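Local atomic coordinates of aminotransferase AspB (Helicobacter pylori 26695, PDB entry 3EZS), a protein that probably acts as a pyridoxal 5'-phosphate-dependent transaminase of the class I and II aminotransferase family. Residues 194-199 and 229-234. Sequence-based numbering, arbitrary orientation.
Sequences ECYSEI and LSKRSS. With EDO (1,2-ethanediol), chain F; PO4 (phosphate ion), chain C.
Lys231 passes slantwise by the phenol of Tyr196, its CD 3.5 Å from CE1 of the ring and its CE 3.2 Å from the hydroxyl OH. This approach engages the methylenes of the lysine. The chain then bends at its last torsion (chi4 48°), which sets NZ aside from the extended run of carbons; NZ is hydrogen-bonded to Tyr55 OH of the second subunit, and Tyr196 OH to Tyr311. Nearer the lysine backbone, the CD1 methyl of Ile199 rests 4.2 Å from CB of Lys231, and a water bridges Cys195 O and Lys231 N. The setting illustrates the cofactor site of fold-type I aminotransferases, built from loops that follow the parallel strands 189-193 and 223-228. By analogy with relatives, Lys231 is probably the Schiff-base lysine and Tyr196 the phenol beside the cofactor ring. Here a phosphate ion, taking a bond of 2.7 Å from Ser230 OG to its O3 and others from Ser228, Arg239, Ser91 and Arg92, lies where the cofactor phosphate would be expected, while an ethanediol held by Asp193 has O2 at the edge of the Tyr196 ring. Away from that pocket, Glu198 and Arg232 lie alongside each other and point the same way, with carboxylate and guanidinium planes only 9° apart. Arg232 NE donates to the anti lone pair of Glu198 OE2 over 3.0 Å, a hydrogen bond with an N-H...O angle of 159° that forms part of a salt bridge. Each charge has a second partner: Arg75 for Glu198 OE1, Asp279 for Arg232 NH2.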
loop_
_atom_site.group_PDB
_atom_site.type_symbol
_atom_site.label_atom_id
_atom_site.label_comp_id
_atom_site.label_asym_id
_atom_site.label_seq_id
_atom_site.Cartn_x
_atom_site.Cartn_y
_atom_site.Cartn_z
ATOM N N GLU A 194 6.863 -9.606 14.911
ATOM C CA GLU A 194 8.262 -9.951 15.180
ATOM C C GLU A 194 9.273 -8.988 14.561
ATOM O O GLU A 194 10.388 -9.389 14.203
ATOM C CB GLU A 194 8.527 -11.397 14.723
ATOM C CG GLU A 194 7.725 -12.369 15.511
ATOM C CD GLU A 194 8.061 -13.831 15.301
ATOM O OE1 GLU A 194 8.698 -14.236 14.296
ATOM O OE2 GLU A 194 7.660 -14.586 16.193
ATOM N N CYS A 195 8.893 -7.717 14.479
ATOM C CA CYS A 195 9.775 -6.723 13.860
ATOM C C CYS A 195 11.052 -6.379 14.648
ATOM O O CYS A 195 11.982 -5.793 14.075
ATOM C CB CYS A 195 8.976 -5.491 13.450
ATOM S SG CYS A 195 7.765 -5.936 12.188
ATOM N N TYR A 196 11.149 -6.790 15.917
ATOM C CA TYR A 196 12.372 -6.580 16.710
ATOM C C TYR A 196 13.179 -7.861 16.901
ATOM O O TYR A 196 14.112 -7.891 17.694
ATOM C CB TYR A 196 12.027 -5.936 18.072
ATOM C CG TYR A 196 11.491 -4.535 17.888
ATOM C CD1 TYR A 196 12.349 -3.461 17.738
ATOM C CD2 TYR A 196 10.132 -4.299 17.802
ATOM C CE1 TYR A 196 11.869 -2.180 17.536
ATOM C CE2 TYR A 196 9.637 -3.024 17.591
ATOM C CZ TYR A 196 10.514 -1.964 17.455
ATOM O OH TYR A 196 10.035 -0.688 17.255
ATOM N N SER A 197 12.881 -8.903 16.132
ATOM C CA SER A 197 13.556 -10.180 16.335
ATOM C C SER A 197 15.051 -10.155 16.006
ATOM O O SER A 197 15.778 -11.027 16.450
ATOM C CB SER A 197 12.821 -11.299 15.583
ATOM O OG SER A 197 12.750 -11.004 14.203
ATOM N N GLU A 198 15.512 -9.155 15.254
ATOM C CA GLU A 198 16.927 -9.025 14.927
ATOM C C GLU A 198 17.628 -7.961 15.769
ATOM O O GLU A 198 18.806 -7.685 15.549
ATOM C CB GLU A 198 17.097 -8.702 13.434
ATOM C CG GLU A 198 16.828 -9.864 12.489
ATOM C CD GLU A 198 18.014 -10.799 12.400
ATOM O OE1 GLU A 198 18.290 -11.496 13.389
ATOM O OE2 GLU A 198 18.688 -10.821 11.342
ATOM N N ILE A 199 16.903 -7.365 16.719
ATOM C CA ILE A 199 17.441 -6.339 17.596
ATOM C C ILE A 199 17.540 -7.001 18.952
ATOM O O ILE A 199 16.567 -7.095 19.675
ATOM C CB ILE A 199 16.538 -5.061 17.647
ATOM C CG1 ILE A 199 16.149 -4.593 16.230
ATOM C CG2 ILE A 199 17.236 -3.935 18.429
ATOM C CD1 ILE A 199 17.353 -4.448 15.267
ATOM N N LEU A 229 12.175 -5.457 7.301
ATOM C CA LEU A 229 13.602 -5.235 7.062
ATOM C C LEU A 229 14.108 -3.873 7.593
ATOM O O LEU A 229 15.310 -3.631 7.680
ATOM C CB LEU A 229 13.801 -5.233 5.553
ATOM C CG LEU A 229 15.184 -5.455 4.970
ATOM C CD1 LEU A 229 15.754 -6.790 5.457
ATOM C CD2 LEU A 229 15.077 -5.416 3.444
ATOM N N SER A 230 13.179 -2.991 7.919
ATOM C CA SER A 230 13.484 -1.607 8.261
ATOM C C SER A 230 14.548 -1.391 9.308
ATOM O O SER A 230 15.441 -0.574 9.101
ATOM C CB SER A 230 12.204 -0.884 8.683
ATOM O OG SER A 230 11.244 -0.977 7.647
ATOM N N LYS A 231 14.439 -2.099 10.431
ATOM C CA LYS A 231 15.388 -1.920 11.555
ATOM C C LYS A 231 16.633 -2.751 11.375
ATOM O O LYS A 231 17.755 -2.276 11.592
ATOM C CB LYS A 231 14.694 -2.202 12.889
ATOM C CG LYS A 231 13.717 -1.076 13.242
ATOM C CD LYS A 231 12.611 -1.558 14.133
ATOM C CE LYS A 231 11.643 -0.424 14.468
ATOM N NZ LYS A 231 11.195 0.368 13.291
ATOM N N ARG A 232 16.421 -3.979 10.932
ATOM C CA ARG A 232 17.493 -4.922 10.666
ATOM C C ARG A 232 18.582 -4.371 9.754
ATOM O O ARG A 232 19.774 -4.582 10.020
ATOM C CB ARG A 232 16.888 -6.168 9.992
ATOM C CG ARG A 232 17.865 -7.221 9.599
ATOM C CD ARG A 232 17.191 -8.393 8.905
ATOM N NE ARG A 232 18.163 -9.466 8.705
ATOM C CZ ARG A 232 18.908 -9.659 7.610
ATOM N NH1 ARG A 232 18.794 -8.896 6.526
ATOM N NH2 ARG A 232 19.770 -10.655 7.601
ATOM N N SER A 233 18.182 -3.687 8.676
ATOM C CA SER A 233 19.144 -3.246 7.660
ATOM C C SER A 233 19.267 -1.746 7.473
ATOM O O SER A 233 19.872 -1.308 6.507
ATOM C CB SER A 233 18.762 -3.887 6.325
ATOM O OG SER A 233 18.575 -5.296 6.458
ATOM N N SER A 234 18.743 -0.955 8.402
ATOM C CA SER A 234 18.745 0.521 8.274
ATOM C C SER A 234 18.324 0.958 6.861
ATOM O O SER A 234 18.966 1.824 6.224
ATOM C CB SER A 234 20.108 1.115 8.629
ATOM O OG SER A 234 20.491 0.793 9.954
HETATM C C1 EDO F . 6.851 -1.129 16.441
HETATM O O1 EDO F . 7.501 -1.184 15.159
HETATM C C2 EDO F . 5.890 -2.326 16.569
HETATM O O2 EDO F . 6.442 -3.491 17.176
HETATM P P PO4 C . 7.777 -1.073 8.990
HETATM O O1 PO4 C . 8.101 -2.480 8.569
HETATM O O2 PO4 C . 6.522 -0.603 8.335
HETATM O O3 PO4 C . 8.874 -0.165 8.561
HETATM O O4 PO4 C . 7.547 -1.065 10.471
HETATM O O HOH W 1 12.991 -4.665 11.208
HETATM O O HOH W 2 20.647 -12.258 10.478
#